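Local coordinates for protein MJ1225 (PDB 3KH5) that binds AMP and ADP on its four CBS repeats and is probably an archaeal counterpart of the regulatory gamma subunit of AMP-activated protein kinase, at residues 131-136 and 271-276; 161-166 and 184-189; 14-19 and 37-42; 96-101 and 121-126. All coordinates share one frame; numbering follows the deposited sequence.

How the interactions relate
Interactions 1 and 3 line the nucleotide sites, while 2 and 4 lie towards the ends of the molecule. Residues 131-136 and 14-19 both hold the same ADP (chain B), one at its phosphate and ribose, the other at its adenine; the contact centres are 22 Å apart and their nearest atoms about 4 Å. Interaction 4 touches interaction 1 directly, Ile131 CG2 packing on Leu97 CD1 at 3.6 Å within one sheet. Interactions 3 and 4 have centres 15 Å apart and do not touch. Interaction 2 lies across the chain's centre from both, 36 Å and 43 Å away by centres, and is nested in sequence inside the loop closed by interaction 1.

Interaction 1. Residues 131-136 and 271-276; sequences ITERDV and TEKDVL. With ADP (adenosine-5'-diphosphate), chain E; ADP (adenosine-5'-diphosphate), chain B.
Two salt bridges, Glu133 with Lys273 and Arg134 with Glu272, tie together the starts of two helices that each meet an ADP. Thr132, the N-cap of helix 133-140, donates from OG1 to O2A of the chain B ADP over 2.8 Å. Its backbone N binds Asp135 OD2, and a weak return bond from Asp135 N to Thr132 OG1 completes a capping box. Glu133, extended beyond CG, brings OE1 to 2.9 Å from Lys273 NZ, which approaches from above the carboxylate plane; Phe110 O takes a further bond from this ammonium. Arg134 NE meets Glu272 OE2 on its syn side at 2.6 Å, with guanidinium and carboxylate planes 28° apart. A weaker bond runs from Arg134 NH2 to Glu272 OE1 at 3.2 Å, and a water joins that same oxygen to Arg134 N. Asp135 OD1 then accepts from O3' of the chain B ADP. Last, Val136 CG1 touches Leu276 CD2 at 3.7 Å, the two side chains crossing at about a right angle, while Leu276 CD1 lies against Glu133 CG. The second segment repeats the pattern: Thr271 OG1 donates to O1A of the chain E ADP at 3.0 Å, and Asp274 accepts from both ribose hydroxyls. A helix-start threonine on phosphate and an aspartate on ribose, three residues apart, are typical of the nucleotide site of CBS domains.

Interaction 2. Residues 161-166 and 184-189; sequences ATPGER and VVSEGR. With SO4 (sulfate ion), chain G.
Ala161 and Val184 form a single beta bridge, and the one conventional hydrogen bond across the contact belongs to it: Val185 N donates to Ala161 O at 2.9 Å with an N-H...O angle of 164°. The same oxygen also receives a CA-H...O contact from Val184 CA at 3.4 Å. Van der Waals contacts come next. Val184 holds CG1 anti to its backbone N (chi1 -170°), and this methyl presses on the peptide before the proline, 3.4 Å from Pro163 N. The proline ring turns CG to Ser186 CB, at 3.9 Å. Two carbon-to-carbonyl contacts meet Val185 O, one from Pro163 CD and one from Thr162 CG2, the latter at 3.3 Å. Polar bonds within the first segment shape the type I turn from Thr162 to Glu165: Thr162 N donates to the anti lone pair of Glu165 OE1 at 2.7 Å, and Glu165 N returns to Thr162 O. Thr162 OG1 also donates to O1 of a sulfate, probably from the crystallisation liquor, at 3.1 Å. An alanine at Thr162 would probably leave that sulfate oxygen without its hydroxyl donor and open a gap beside Val185 O where CG2 had rested. Across the contact, then, polarity is carried by main chain and hydrocarbon by side chains; no side-chain hydrogen bond or salt bridge joins residues 161-166 to 184-189.

Interaction 3. Residues 14-19 and 37-42; sequences IVTVYP and RLPVVN. With ADP (adenosine-5'-diphosphate), chain B; ADP (adenosine-5'-diphosphate), chain D.
Val17 O is gripped twice from the facing strand, by Val41 N at 3.0 Å, nearly along the C=O axis, and by Val40 CA in a CA-H...O contact at 3.3 Å. With the bond from Val17 N to Pro39 O (3.1 Å, N-H...O angle 162°), this makes a single beta bridge in the first CBS repeat, where the segment before helix 23-33 lies against strand 37-41. The two methyls of Val17 have different partners: CG1, anti to the carbonyl carbon (chi1 -60°), meets Leu38 CD1 at 3.9 Å, and CG2 meets Val40 CG2. Val15 runs beside Leu38, its CG1 at 3.7 Å from Leu38 CD2, with Thr29 of helix 23-33 touching both. At the far end, Tyr18 turns its ring edge to the strand, CD1 lying 3.3 Å from Val41 O.

The other end frames two nucleotides. Arg37 reaches a second ADP (chain D), where NH1 and NH2 both bond to O3B and NH2 also to O2B. Val15 N donates to N1 of the chain B adenine, whose N6 bridges the two segments, donating to Val15 O at 3.1 Å and to Arg37 O at 2.9 Å.

Interaction 4. Residues 96-101 and 121-126; sequences TLKENA and VNDENQ
Val121 lies against Thr96, Lys98 and Glu99, and with the last two it carries most of the buried surface. Its backbone binds on both sides of Lys98: Val121 N donates to Leu97 O at 2.7 Å with an angle of 166°, and Glu99 N returns to Val121 O in a weak bond. Its side chain crosses that of Thr96 at about a right angle, Val121 CG2 standing 3.6 Å from Thr96 OG1. Lys98 bends at chi2 (-69°), which sets CD 4.1 Å from Asp123 OD1. Lys98 NZ comes near Val121 CG2, but is too far from the Asp123 carboxylate for a salt bridge. Glu99 runs alongside Asn122, with OE2 only 3.1 Å from Asn122 CB. The amide of Asn122 turns instead into its own loop, where OD1 accepts from Glu124 N, an Asx turn, and from Gln126 N on the opposite face; ND2 donates to Gln126 OE1 at 3.1 Å. An alanine at Asn122 would probably leave Glu124 N and Gln126 N without their shared acceptor and Gln126 OE1 without its ND2 donor, with the turn less firmly held. Strand 97-98 runs parallel to 117-121, with helix 103-112 between them in sequence: the beta-alpha-beta crossover of a CBS domain.

Interaction 1. Residues 131-136 and 271-276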
# COMPACT_ATOMS: atom_id res chain seq x y z
N ILE A 131 11.92 -3.42 7.22
CA ILE A 131 11.17 -2.77 8.30
C ILE A 131 10.05 -1.92 7.69
O ILE A 131 10.24 -1.27 6.66
CB ILE A 131 12.09 -1.92 9.21
CG1 ILE A 131 11.35 -1.38 10.44
CG2 ILE A 131 12.75 -0.77 8.44
CD1 ILE A 131 11.53 -2.23 11.68
N THR A 132 8.89 -1.93 8.34
CA THR A 132 7.76 -1.12 7.89
C THR A 132 7.30 -0.26 9.06
O THR A 132 7.76 -0.45 10.19
CB THR A 132 6.57 -2.00 7.44
OG1 THR A 132 6.00 -2.66 8.58
CG2 THR A 132 7.01 -3.05 6.42
N GLU A 133 6.41 0.68 8.78
CA GLU A 133 5.85 1.56 9.81
C GLU A 133 5.12 0.79 10.93
O GLU A 133 5.25 1.13 12.10
CB GLU A 133 4.92 2.60 9.18
CG GLU A 133 5.62 3.61 8.29
CD GLU A 133 4.66 4.48 7.51
OE1 GLU A 133 4.87 5.71 7.46
OE2 GLU A 133 3.68 3.93 6.95
N ARG A 134 4.37 -0.25 10.54
CA ARG A 134 3.67 -1.13 11.49
C ARG A 134 4.64 -1.79 12.47
O ARG A 134 4.36 -1.86 13.66
CB ARG A 134 2.85 -2.19 10.74
CG ARG A 134 1.82 -2.95 11.60
CD ARG A 134 0.64 -3.53 10.78
NE ARG A 134 0.12 -2.57 9.81
CZ ARG A 134 -0.13 -2.82 8.52
NH1 ARG A 134 0.07 -4.05 8.03
NH2 ARG A 134 -0.59 -1.86 7.73
N ASP A 135 5.77 -2.28 11.95
CA ASP A 135 6.81 -2.93 12.76
C ASP A 135 7.26 -1.99 13.88
O ASP A 135 7.46 -2.42 15.02
CB ASP A 135 8.03 -3.29 11.92
CG ASP A 135 7.79 -4.45 10.96
OD1 ASP A 135 6.90 -5.28 11.21
OD2 ASP A 135 8.54 -4.53 9.96
N VAL A 136 7.44 -0.72 13.53
CA VAL A 136 7.90 0.31 14.47
C VAL A 136 6.81 0.68 15.48
O VAL A 136 7.09 0.77 16.68
CB VAL A 136 8.41 1.57 13.73
CG1 VAL A 136 8.85 2.65 14.72
CG2 VAL A 136 9.57 1.22 12.80
N THR A 271 -3.39 7.77 9.56
CA THR A 271 -2.70 6.59 9.10
C THR A 271 -1.52 6.29 10.00
O THR A 271 -1.18 7.09 10.88
CB THR A 271 -2.20 6.73 7.64
OG1 THR A 271 -1.10 7.65 7.59
CG2 THR A 271 -3.31 7.20 6.70
N GLU A 272 -0.88 5.15 9.75
CA GLU A 272 0.31 4.75 10.47
C GLU A 272 1.43 5.79 10.41
O GLU A 272 2.15 5.97 11.38
CB GLU A 272 0.83 3.42 9.95
CG GLU A 272 -0.05 2.25 10.34
CD GLU A 272 0.39 0.94 9.72
OE1 GLU A 272 0.71 0.91 8.51
OE2 GLU A 272 0.41 -0.07 10.45
N LYS A 273 1.57 6.47 9.27
CA LYS A 273 2.58 7.52 9.16
C LYS A 273 2.28 8.66 10.12
O LYS A 273 3.19 9.20 10.75
CB LYS A 273 2.73 8.06 7.73
CG LYS A 273 4.03 8.84 7.51
CD LYS A 273 4.14 9.46 6.11
CE LYS A 273 4.07 8.41 5.00
NZ LYS A 273 5.12 7.37 5.12
N ASP A 274 1.00 9.02 10.24
CA ASP A 274 0.55 10.05 11.18
C ASP A 274 0.81 9.68 12.63
O ASP A 274 1.19 10.53 13.43
CB ASP A 274 -0.94 10.30 11.03
CG ASP A 274 -1.30 10.88 9.68
OD1 ASP A 274 -0.55 11.74 9.18
OD2 ASP A 274 -2.35 10.47 9.14
N VAL A 275 0.56 8.41 12.97
CA VAL A 275 0.84 7.89 14.30
C VAL A 275 2.31 8.09 14.64
O VAL A 275 2.65 8.53 15.74
CB VAL A 275 0.46 6.38 14.44
CG1 VAL A 275 0.97 5.80 15.76
CG2 VAL A 275 -1.04 6.20 14.33
N LEU A 276 3.18 7.80 13.67
CA LEU A 276 4.61 7.93 13.89
C LEU A 276 5.08 9.37 14.10
O LEU A 276 6.20 9.59 14.56
CB LEU A 276 5.41 7.25 12.76
CG LEU A 276 5.52 5.72 12.74
CD1 LEU A 276 6.31 5.30 11.51
CD2 LEU A 276 6.19 5.18 14.00
PB ADP E . -1.82 5.48 2.67
O1B ADP E . -1.70 4.27 3.53
O2B ADP E . -3.37 5.74 2.18
O3B ADP E . -0.95 5.41 1.32
PA ADP E . 0.09 7.24 3.91
O1A ADP E . 0.57 6.72 5.22
O2A ADP E . 1.07 6.91 2.67
O3A ADP E . -1.40 6.78 3.51
O5' ADP E . -0.19 8.80 3.99
C5' ADP E . 0.83 9.81 4.12
C4' ADP E . 0.10 11.10 4.57
O4' ADP E . -1.00 11.34 3.63
C3' ADP E . -0.52 10.97 5.97
O3' ADP E . -0.46 12.24 6.64
C2' ADP E . -1.98 10.60 5.69
O2' ADP E . -2.86 11.07 6.72
C1' ADP E . -2.26 11.31 4.36
N9 ADP E . -3.33 10.58 3.58
C8 ADP E . -3.45 9.26 3.41
N7 ADP E . -4.53 8.99 2.67
C5 ADP E . -5.11 10.15 2.36
C6 ADP E . -6.24 10.49 1.63
N6 ADP E . -7.00 9.55 1.06
N1 ADP E . -6.55 11.79 1.51
C2 ADP E . -5.80 12.73 2.08
N3 ADP E . -4.72 12.43 2.78
C4 ADP E . -4.34 11.15 2.94
PB ADP B . 2.98 -3.58 3.16
O1B ADP B . 2.75 -5.02 2.91
O2B ADP B . 1.59 -2.74 3.14
O3B ADP B . 3.88 -2.88 2.04
PA ADP B . 2.76 -3.26 5.91
O1A ADP B . 1.41 -3.91 5.82
O2A ADP B . 3.57 -3.26 7.33
O3A ADP B . 3.70 -3.28 4.57
O5' ADP B . 3.38 -4.79 5.92
C5' ADP B . 2.67 -6.01 6.31
C4' ADP B . 3.43 -6.82 7.40
O4' ADP B . 4.20 -7.96 6.87
C3' ADP B . 4.43 -5.89 8.10
O3' ADP B . 4.33 -6.04 9.53
C2' ADP B . 5.81 -6.31 7.60
O2' ADP B . 6.63 -6.51 8.76
C1' ADP B . 5.63 -7.64 6.86
N9 ADP B . 6.09 -7.69 5.41
C8 ADP B . 5.82 -6.80 4.45
N7 ADP B . 6.38 -7.18 3.31
C5 ADP B . 7.02 -8.33 3.52
C6 ADP B . 7.77 -9.19 2.72
N6 ADP B . 7.98 -8.92 1.44
N1 ADP B . 8.28 -10.31 3.27
C2 ADP B . 8.09 -10.59 4.55
N3 ADP B . 7.38 -9.79 5.34
C4 ADP B . 6.83 -8.66 4.86
O HOH W 1 0.65 5.24 6.77
O HOH W 2 2.70 5.27 4.99
O HOH W 3 3.03 -0.30 7.91

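Interaction 2. Residues 161-166 and 184-189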
# COMPACT_ATOMS: atom_id res chain seq x y z
N ALA A 161 -13.10 8.88 -2.82
CA ALA A 161 -13.75 8.29 -4.00
C ALA A 161 -15.26 8.32 -3.78
O ALA A 161 -15.71 8.63 -2.68
CB ALA A 161 -13.27 6.86 -4.22
N THR A 162 -16.05 8.03 -4.82
CA THR A 162 -17.50 7.89 -4.64
C THR A 162 -17.99 6.51 -5.11
O THR A 162 -17.29 5.84 -5.88
CB THR A 162 -18.32 9.03 -5.33
OG1 THR A 162 -18.16 8.96 -6.75
CG2 THR A 162 -17.89 10.40 -4.82
N PRO A 163 -19.18 6.07 -4.63
CA PRO A 163 -19.67 4.72 -4.94
C PRO A 163 -19.80 4.44 -6.45
O PRO A 163 -19.67 3.28 -6.88
CB PRO A 163 -21.06 4.68 -4.28
CG PRO A 163 -21.04 5.77 -3.25
CD PRO A 163 -20.11 6.82 -3.77
N GLY A 164 -20.01 5.49 -7.23
CA GLY A 164 -20.23 5.39 -8.67
C GLY A 164 -19.00 5.52 -9.56
O GLY A 164 -19.09 5.26 -10.76
N GLU A 165 -17.87 5.92 -8.99
CA GLU A 165 -16.64 6.05 -9.77
C GLU A 165 -16.18 4.72 -10.34
O GLU A 165 -16.25 3.69 -9.66
CB GLU A 165 -15.52 6.63 -8.92
CG GLU A 165 -15.51 8.13 -8.88
CD GLU A 165 -14.33 8.66 -8.12
OE1 GLU A 165 -14.40 8.74 -6.88
OE2 GLU A 165 -13.31 8.99 -8.77
N ARG A 166 -15.71 4.75 -11.58
CA ARG A 166 -15.13 3.58 -12.23
C ARG A 166 -13.72 3.34 -11.68
O ARG A 166 -13.04 4.28 -11.26
CB ARG A 166 -15.12 3.76 -13.76
CG ARG A 166 -16.51 4.02 -14.43
CD ARG A 166 -16.35 4.47 -15.91
NE ARG A 166 -17.60 4.60 -16.67
CZ ARG A 166 -18.17 5.77 -17.02
NH1 ARG A 166 -17.61 6.92 -16.66
NH2 ARG A 166 -19.30 5.77 -17.72
N VAL A 184 -14.72 6.14 0.75
CA VAL A 184 -15.77 6.32 -0.25
C VAL A 184 -16.88 7.14 0.42
O VAL A 184 -17.36 6.79 1.50
CB VAL A 184 -16.29 4.97 -0.82
CG1 VAL A 184 -17.20 5.21 -2.01
CG2 VAL A 184 -15.12 4.07 -1.22
N VAL A 185 -17.24 8.25 -0.22
CA VAL A 185 -18.13 9.24 0.38
C VAL A 185 -19.29 9.51 -0.58
O VAL A 185 -19.08 9.61 -1.79
CB VAL A 185 -17.36 10.55 0.70
CG1 VAL A 185 -18.31 11.67 1.13
CG2 VAL A 185 -16.32 10.30 1.78
N SER A 186 -20.50 9.60 -0.04
CA SER A 186 -21.70 9.88 -0.82
C SER A 186 -22.54 10.90 -0.07
O SER A 186 -22.93 10.64 1.08
CB SER A 186 -22.49 8.59 -1.04
OG SER A 186 -23.59 8.81 -1.91
N GLU A 187 -22.81 12.05 -0.69
CA GLU A 187 -23.56 13.14 -0.03
C GLU A 187 -22.91 13.50 1.32
O GLU A 187 -23.60 13.57 2.34
CB GLU A 187 -25.04 12.75 0.16
CG GLU A 187 -25.98 13.10 -1.00
CD GLU A 187 -27.05 14.11 -0.60
OE1 GLU A 187 -28.04 13.71 0.05
OE2 GLU A 187 -26.92 15.30 -0.96
N GLY A 188 -21.59 13.70 1.31
CA GLY A 188 -20.85 14.05 2.53
C GLY A 188 -20.66 12.98 3.61
O GLY A 188 -19.96 13.22 4.60
N ARG A 189 -21.27 11.81 3.42
CA ARG A 189 -21.22 10.70 4.39
C ARG A 189 -20.28 9.57 3.95
O ARG A 189 -20.26 9.20 2.77
CB ARG A 189 -22.61 10.09 4.57
CG ARG A 189 -23.42 10.60 5.78
CD ARG A 189 -23.87 12.05 5.54
NE ARG A 189 -24.53 12.59 6.72
CZ ARG A 189 -24.75 13.90 6.91
NH1 ARG A 189 -24.34 14.81 5.99
NH2 ARG A 189 -25.37 14.31 8.02
S SO4 G . -22.06 8.37 -7.04
O1 SO4 G . -21.16 9.52 -7.16
O2 SO4 G . -22.86 8.24 -8.26
O3 SO4 G . -21.29 7.16 -6.84
O4 SO4 G . -22.95 8.56 -5.89

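Interaction 3. Residues 14-19 and 37-42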
# COMPACT_ATOMS: atom_id res chain seq x y z
N ILE A 14 12.42 -12.72 4.00
CA ILE A 14 11.72 -11.72 3.22
C ILE A 14 11.31 -12.32 1.89
O ILE A 14 12.13 -12.90 1.18
CB ILE A 14 12.55 -10.42 3.05
CG1 ILE A 14 12.93 -9.84 4.42
CG2 ILE A 14 11.80 -9.39 2.21
CD1 ILE A 14 11.77 -9.75 5.44
N VAL A 15 10.02 -12.21 1.59
CA VAL A 15 9.46 -12.65 0.31
C VAL A 15 9.89 -11.69 -0.80
O VAL A 15 9.64 -10.48 -0.72
CB VAL A 15 7.92 -12.79 0.38
CG1 VAL A 15 7.34 -13.07 -1.00
CG2 VAL A 15 7.52 -13.89 1.35
N THR A 16 10.56 -12.23 -1.82
CA THR A 16 11.09 -11.42 -2.91
C THR A 16 10.71 -11.98 -4.27
O THR A 16 10.25 -13.11 -4.38
CB THR A 16 12.64 -11.34 -2.84
OG1 THR A 16 13.19 -12.65 -2.97
CG2 THR A 16 13.11 -10.72 -1.54
N VAL A 17 10.92 -11.16 -5.30
CA VAL A 17 10.92 -11.61 -6.69
C VAL A 17 12.23 -11.19 -7.39
O VAL A 17 13.05 -10.47 -6.81
CB VAL A 17 9.67 -11.13 -7.49
CG1 VAL A 17 8.38 -11.65 -6.85
CG2 VAL A 17 9.65 -9.60 -7.61
N TYR A 18 12.42 -11.65 -8.63
CA TYR A 18 13.60 -11.30 -9.44
C TYR A 18 13.22 -10.37 -10.58
O TYR A 18 12.04 -10.28 -10.91
CB TYR A 18 14.25 -12.57 -10.00
CG TYR A 18 14.44 -13.61 -8.94
CD1 TYR A 18 15.42 -13.47 -7.97
CD2 TYR A 18 13.59 -14.72 -8.87
CE1 TYR A 18 15.58 -14.42 -6.97
CE2 TYR A 18 13.74 -15.67 -7.88
CZ TYR A 18 14.74 -15.52 -6.93
OH TYR A 18 14.89 -16.47 -5.94
N PRO A 19 14.21 -9.67 -11.18
CA PRO A 19 13.88 -8.76 -12.27
C PRO A 19 13.19 -9.45 -13.44
O PRO A 19 12.38 -8.82 -14.14
CB PRO A 19 15.26 -8.23 -12.72
CG PRO A 19 16.12 -8.39 -11.53
CD PRO A 19 15.64 -9.62 -10.83
N ARG A 37 4.21 -5.75 -0.57
CA ARG A 37 5.45 -5.01 -0.84
C ARG A 37 6.59 -6.00 -1.09
O ARG A 37 7.04 -6.67 -0.16
CB ARG A 37 5.79 -4.08 0.33
CG ARG A 37 7.10 -3.29 0.19
CD ARG A 37 7.52 -2.60 1.50
NE ARG A 37 6.40 -1.89 2.12
CZ ARG A 37 6.08 -0.62 1.90
NH1 ARG A 37 6.81 0.13 1.07
NH2 ARG A 37 5.03 -0.09 2.51
N LEU A 38 7.04 -6.08 -2.34
CA LEU A 38 8.05 -7.08 -2.72
C LEU A 38 9.36 -6.48 -3.23
O LEU A 38 9.39 -5.91 -4.34
CB LEU A 38 7.49 -8.05 -3.77
CG LEU A 38 6.20 -8.84 -3.51
CD1 LEU A 38 5.84 -9.66 -4.74
CD2 LEU A 38 6.32 -9.73 -2.28
N PRO A 39 10.46 -6.62 -2.45
CA PRO A 39 11.80 -6.30 -2.96
C PRO A 39 12.13 -7.15 -4.17
O PRO A 39 11.79 -8.34 -4.23
CB PRO A 39 12.72 -6.68 -1.79
CG PRO A 39 11.87 -6.55 -0.59
CD PRO A 39 10.51 -7.00 -1.02
N VAL A 40 12.77 -6.52 -5.15
CA VAL A 40 13.26 -7.20 -6.32
C VAL A 40 14.77 -7.34 -6.13
O VAL A 40 15.48 -6.35 -5.90
CB VAL A 40 12.87 -6.47 -7.63
CG1 VAL A 40 13.28 -7.28 -8.84
CG2 VAL A 40 11.36 -6.21 -7.66
N VAL A 41 15.25 -8.57 -6.18
CA VAL A 41 16.66 -8.88 -5.92
C VAL A 41 17.28 -9.68 -7.07
O VAL A 41 16.57 -10.37 -7.81
CB VAL A 41 16.84 -9.66 -4.59
CG1 VAL A 41 16.36 -8.84 -3.39
CG2 VAL A 41 16.16 -11.04 -4.63
N ASN A 42 18.61 -9.60 -7.23
CA ASN A 42 19.32 -10.52 -8.13
C ASN A 42 19.31 -11.94 -7.57
O ASN A 42 19.36 -12.13 -6.35
CB ASN A 42 20.76 -10.07 -8.33
CG ASN A 42 20.88 -8.72 -8.99
OD1 ASN A 42 21.74 -7.92 -8.63
ND2 ASN A 42 20.01 -8.45 -9.96
PB ADP B . 2.98 -3.58 3.16
O1B ADP B . 2.75 -5.02 2.91
O2B ADP B . 1.59 -2.74 3.14
O3B ADP B . 3.88 -2.88 2.04
PA ADP B . 2.76 -3.26 5.91
O1A ADP B . 1.41 -3.91 5.82
O2A ADP B . 3.57 -3.26 7.33
O3A ADP B . 3.70 -3.28 4.57
O5' ADP B . 3.38 -4.79 5.92
C5' ADP B . 2.67 -6.01 6.31
C4' ADP B . 3.43 -6.82 7.40
O4' ADP B . 4.20 -7.96 6.87
C3' ADP B . 4.43 -5.89 8.10
O3' ADP B . 4.33 -6.04 9.53
C2' ADP B . 5.81 -6.31 7.60
O2' ADP B . 6.63 -6.51 8.76
C1' ADP B . 5.63 -7.64 6.86
N9 ADP B . 6.09 -7.69 5.41
C8 ADP B . 5.82 -6.80 4.45
N7 ADP B . 6.38 -7.18 3.31
C5 ADP B . 7.02 -8.33 3.52
C6 ADP B . 7.77 -9.19 2.72
N6 ADP B . 7.98 -8.92 1.44
N1 ADP B . 8.28 -10.31 3.27
C2 ADP B . 8.09 -10.59 4.55
N3 ADP B . 7.38 -9.79 5.34
C4 ADP B . 6.83 -8.66 4.86
PB ADP D . 4.21 3.00 0.71
O1B ADP D . 3.73 4.38 1.01
O2B ADP D . 3.26 1.88 1.41
O3B ADP D . 5.71 2.70 1.23
PA ADP D . 2.91 2.21 -1.46
O1A ADP D . 1.91 3.13 -2.05
O2A ADP D . 2.90 0.68 -2.04
O3A ADP D . 4.29 2.68 -0.84
O5' ADP D . 3.78 2.47 -2.84
C5' ADP D . 3.89 3.75 -3.53
C4' ADP D . 5.12 3.79 -4.50
O4' ADP D . 6.32 3.89 -3.68
C3' ADP D . 5.29 2.56 -5.41
O3' ADP D . 5.72 3.00 -6.71
C2' ADP D . 6.39 1.76 -4.70
O2' ADP D . 7.16 0.96 -5.62
C1' ADP D . 7.25 2.87 -4.12
N9 ADP D . 8.04 2.39 -2.94
C8 ADP D . 7.61 1.72 -1.87
N7 ADP D . 8.65 1.49 -1.05
C5 ADP D . 9.73 2.01 -1.61
C6 ADP D . 11.07 2.10 -1.26
N6 ADP D . 11.51 1.57 -0.12
N1 ADP D . 11.92 2.72 -2.10
C2 ADP D . 11.50 3.26 -3.24
N3 ADP D . 10.23 3.20 -3.60
C4 ADP D . 9.33 2.59 -2.81

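Interaction 4. Residues 96-101 and 121-126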
# COMPACT_ATOMS: atom_id res chain seq x y z
N THR A 96 16.48 2.38 0.91
CA THR A 96 16.85 1.32 1.86
C THR A 96 17.47 1.87 3.15
O THR A 96 17.82 3.05 3.24
CB THR A 96 17.83 0.28 1.23
OG1 THR A 96 19.13 0.87 1.07
CG2 THR A 96 17.33 -0.26 -0.11
N LEU A 97 17.60 0.99 4.15
CA LEU A 97 18.38 1.26 5.37
C LEU A 97 19.57 0.29 5.52
O LEU A 97 19.47 -0.88 5.15
CB LEU A 97 17.49 1.22 6.62
CG LEU A 97 16.26 2.13 6.71
CD1 LEU A 97 15.29 1.63 7.75
CD2 LEU A 97 16.61 3.60 6.96
N LYS A 98 20.67 0.81 6.06
CA LYS A 98 21.88 0.01 6.34
C LYS A 98 21.62 -0.88 7.55
O LYS A 98 20.81 -0.52 8.41
CB LYS A 98 23.08 0.93 6.61
CG LYS A 98 23.52 1.77 5.41
CD LYS A 98 24.14 0.89 4.33
CE LYS A 98 24.14 1.58 2.97
NZ LYS A 98 24.44 0.60 1.86
N GLU A 99 22.29 -2.03 7.63
CA GLU A 99 22.02 -2.97 8.73
C GLU A 99 22.35 -2.43 10.13
O GLU A 99 21.92 -3.00 11.15
CB GLU A 99 22.61 -4.39 8.50
CG GLU A 99 24.09 -4.46 8.08
CD GLU A 99 24.59 -5.90 7.91
OE1 GLU A 99 23.90 -6.85 8.34
OE2 GLU A 99 25.70 -6.08 7.36
N ASN A 100 23.09 -1.32 10.18
CA ASN A 100 23.40 -0.64 11.44
C ASN A 100 22.58 0.63 11.70
O ASN A 100 22.93 1.43 12.57
CB ASN A 100 24.91 -0.35 11.56
CG ASN A 100 25.41 0.65 10.53
OD1 ASN A 100 25.41 0.38 9.33
ND2 ASN A 100 25.86 1.81 11.00
N ALA A 101 21.50 0.81 10.94
CA ALA A 101 20.59 1.94 11.13
C ALA A 101 19.81 1.79 12.43
O ALA A 101 19.45 0.67 12.82
CB ALA A 101 19.64 2.05 9.96
N VAL A 121 19.64 -3.40 4.15
CA VAL A 121 20.72 -3.99 3.35
C VAL A 121 22.07 -3.91 4.06
O VAL A 121 22.27 -3.08 4.95
CB VAL A 121 20.85 -3.33 1.94
CG1 VAL A 121 19.54 -3.42 1.17
CG2 VAL A 121 21.32 -1.88 2.04
N ASN A 122 22.99 -4.78 3.65
CA ASN A 122 24.35 -4.68 4.14
C ASN A 122 25.18 -3.75 3.27
O ASN A 122 24.63 -3.02 2.44
CB ASN A 122 25.00 -6.07 4.30
CG ASN A 122 25.16 -6.81 2.98
OD1 ASN A 122 25.07 -6.23 1.90
ND2 ASN A 122 25.40 -8.12 3.07
N ASP A 123 26.49 -3.77 3.45
CA ASP A 123 27.37 -2.86 2.72
C ASP A 123 27.46 -3.18 1.22
O ASP A 123 27.83 -2.31 0.43
CB ASP A 123 28.76 -2.77 3.38
CG ASP A 123 28.80 -1.74 4.52
OD1 ASP A 123 27.79 -1.03 4.74
OD2 ASP A 123 29.85 -1.64 5.18
N GLU A 124 27.11 -4.41 0.84
CA GLU A 124 27.07 -4.79 -0.58
C GLU A 124 25.69 -4.58 -1.21
O GLU A 124 25.47 -4.97 -2.36
CB GLU A 124 27.48 -6.26 -0.78
CG GLU A 124 28.03 -6.99 0.44
CD GLU A 124 29.39 -6.48 0.90
OE1 GLU A 124 29.64 -6.49 2.12
OE2 GLU A 124 30.20 -6.07 0.04
N ASN A 125 24.78 -3.96 -0.46
CA ASN A 125 23.38 -3.77 -0.90
C ASN A 125 22.59 -5.08 -1.00
O ASN A 125 21.55 -5.15 -1.65
CB ASN A 125 23.32 -2.97 -2.22
CG ASN A 125 21.94 -2.39 -2.50
OD1 ASN A 125 21.37 -1.70 -1.66
ND2 ASN A 125 21.42 -2.66 -3.68
N GLN A 126 23.10 -6.12 -0.33
CA GLN A 126 22.43 -7.41 -0.25
C GLN A 126 21.28 -7.32 0.75
O GLN A 126 21.42 -6.68 1.79
CB GLN A 126 23.41 -8.51 0.18
CG GLN A 126 24.47 -8.89 -0.85
CD GLN A 126 25.41 -9.98 -0.36
OE1 GLN A 126 26.15 -9.79 0.61
NE2 GLN A 126 25.40 -11.13 -1.03